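PDB 5F2H: uncharacterized protein from Bacillus cereus, which is of unknown function but probably acts as a hydrolase, as a member of the alpha/beta-hydrolase superfamily. Local coordinates for residues Val225-Ile229 with Ala307-Glu312. Sequence-based numbering, arbitrary orientation.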
loop_
_atom_site.group_PDB
_atom_site.type_symbol
_atom_site.label_atom_id
_atom_site.label_comp_id
_atom_site.label_asym_id
_atom_site.label_seq_id
_atom_site.Cartn_x
_atom_site.Cartn_y
_atom_site.Cartn_z
ATOM N N VAL B 225 12.484 -0.582 -13.874
ATOM C CA VAL B 225 12.112 -1.697 -13.017
ATOM C C VAL B 225 12.992 -1.831 -11.792
ATOM O O VAL B 225 14.180 -1.596 -11.846
ATOM C CB VAL B 225 12.219 -2.991 -13.841
ATOM C CG1 VAL B 225 12.293 -4.224 -12.991
ATOM C CG2 VAL B 225 11.078 -3.088 -14.828
ATOM N N ASP B 226 12.392 -2.225 -10.679
ATOM C CA ASP B 226 13.118 -2.417 -9.425
ATOM C C ASP B 226 13.718 -3.816 -9.320
ATOM O O ASP B 226 14.648 -4.027 -8.562
ATOM C CB ASP B 226 12.209 -2.146 -8.221
ATOM C CG ASP B 226 11.727 -0.701 -8.167
ATOM O OD1 ASP B 226 11.851 0.021 -9.186
ATOM O OD2 ASP B 226 11.208 -0.293 -7.104
ATOM N N GLY B 227 13.130 -4.786 -10.011
ATOM C CA GLY B 227 13.633 -6.158 -9.995
ATOM C C GLY B 227 13.022 -6.978 -11.110
ATOM O O GLY B 227 12.122 -6.520 -11.785
ATOM N N PHE B 228 13.499 -8.195 -11.323
ATOM C CA PHE B 228 12.934 -9.018 -12.390
ATOM C C PHE B 228 12.927 -10.464 -11.945
ATOM O O PHE B 228 13.879 -10.934 -11.313
ATOM C CB PHE B 228 13.729 -8.851 -13.685
ATOM C CG PHE B 228 15.136 -9.357 -13.595
ATOM C CD1 PHE B 228 16.136 -8.577 -13.057
ATOM C CD2 PHE B 228 15.452 -10.609 -14.045
ATOM C CE1 PHE B 228 17.449 -9.035 -12.991
ATOM C CE2 PHE B 228 16.761 -11.081 -13.985
ATOM C CZ PHE B 228 17.764 -10.292 -13.457
ATOM N N ILE B 229 11.889 -11.185 -12.336
ATOM C CA ILE B 229 11.750 -12.589 -11.932
ATOM C C ILE B 229 11.569 -13.514 -13.128
ATOM O O ILE B 229 10.448 -13.682 -13.605
ATOM C CB ILE B 229 10.531 -12.748 -10.992
ATOM C CG1 ILE B 229 10.598 -11.742 -9.836
ATOM C CG2 ILE B 229 10.447 -14.169 -10.451
ATOM C CD1 ILE B 229 9.381 -11.764 -8.951
ATOM N N ALA B 307 10.874 -14.082 -3.850
ATOM C CA ALA B 307 11.363 -13.176 -4.877
ATOM C C ALA B 307 10.983 -11.738 -4.583
ATOM O O ALA B 307 11.826 -10.858 -4.547
ATOM C CB ALA B 307 10.830 -13.600 -6.230
ATOM N N ILE B 308 9.705 -11.504 -4.349
ATOM C CA ILE B 308 9.248 -10.162 -4.061
ATOM C C ILE B 308 9.847 -9.652 -2.753
ATOM O O ILE B 308 10.258 -8.490 -2.672
ATOM C CB ILE B 308 7.716 -10.089 -4.079
ATOM C CG1 ILE B 308 7.229 -10.374 -5.504
ATOM C CG2 ILE B 308 7.234 -8.713 -3.632
ATOM C CD1 ILE B 308 5.734 -10.268 -5.690
ATOM N N LYS B 309 9.893 -10.508 -1.734
ATOM C CA LYS B 309 10.478 -10.121 -0.443
ATOM C C LYS B 309 11.868 -9.630 -0.719
ATOM O O LYS B 309 12.213 -8.504 -0.401
ATOM C CB LYS B 309 10.530 -11.285 0.552
ATOM C CG LYS B 309 9.196 -11.672 1.180
ATOM C CD LYS B 309 9.292 -12.988 1.940
ATOM C CE LYS B 309 10.370 -13.010 3.017
ATOM N NZ LYS B 309 10.438 -14.357 3.647
ATOM N N TYR B 310 12.634 -10.483 -1.376
ATOM C CA TYR B 310 14.003 -10.188 -1.758
ATOM C C TYR B 310 14.126 -8.885 -2.527
ATOM O O TYR B 310 14.804 -7.969 -2.077
ATOM C CB TYR B 310 14.537 -11.341 -2.608
ATOM C CG TYR B 310 15.900 -11.122 -3.207
ATOM C CD1 TYR B 310 17.056 -11.316 -2.458
ATOM C CD2 TYR B 310 16.035 -10.801 -4.553
ATOM C CE1 TYR B 310 18.309 -11.144 -3.021
ATOM C CE2 TYR B 310 17.282 -10.629 -5.128
ATOM C CZ TYR B 310 18.417 -10.798 -4.362
ATOM O OH TYR B 310 19.656 -10.621 -4.944
ATOM N N ILE B 311 13.420 -8.799 -3.654
ATOM C CA ILE B 311 13.460 -7.624 -4.534
ATOM C C ILE B 311 13.226 -6.282 -3.886
ATOM O O ILE B 311 14.079 -5.401 -3.946
ATOM C CB ILE B 311 12.514 -7.768 -5.754
ATOM C CG1 ILE B 311 13.064 -8.848 -6.685
ATOM C CG2 ILE B 311 12.404 -6.455 -6.533
ATOM C CD1 ILE B 311 12.218 -9.105 -7.905
ATOM N N GLU B 312 12.092 -6.079 -3.253
ATOM C CA GLU B 312 11.954 -4.763 -2.700
ATOM C C GLU B 312 11.552 -4.579 -1.258
ATOM O O GLU B 312 11.919 -3.585 -0.634
ATOM C CB GLU B 312 10.786 -3.998 -3.326
ATOM C CG GLU B 312 10.923 -2.495 -3.114
ATOM C CD GLU B 312 12.190 -1.930 -3.766
ATOM O OE1 GLU B 312 12.838 -2.636 -4.573
ATOM O OE2 GLU B 312 12.539 -0.767 -3.486
#
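This is helix-on-sheet packing in an alpha/beta-hydrolase fold. Helix 300-313, near the C-terminus, lies on one face of the parallel sheet, over the start of strand 227-231. The short segments run nearly antiparallel, at 160°, and their axes come within 8.8 Å.

The main bump is Ile311. The main hollow is Gly227, where the strand has no side chain. CG2 of Ile311 sits 3.7 Å from CA of Gly227, and a CB modelled there would clash with that methyl. The bare glycine is consistent with the close approach of the backbones, 5.7 Å between Gly227 CA and Ile311 CA. The CG1-CD1 branch of Ile311 slants down toward the strand and on toward Ile229. Ile311 CD1 lies 3.8 Å from Phe228 N and 3.6 Å from Ile229 CG1.

Ile229 is the answering bump from the strand. Its CD1 reaches the small Ala307, one turn before Ile311 on the helix, and comes more loosely against Ile308. The CA-to-CB bond of Phe228 points away from the helix, and its side chain touches Val257 of strand 254-260. Ile203 also touches Ile229, Ile308 and Ile311, so the apolar layer continues onto the neighbouring strand 202-207.

The end of the contact near Asp226 is more polar and partly exposed. Asp226 and Glu312 meet there as like charges, with Asp226 OD2 3.8 Å from Glu312 OE1.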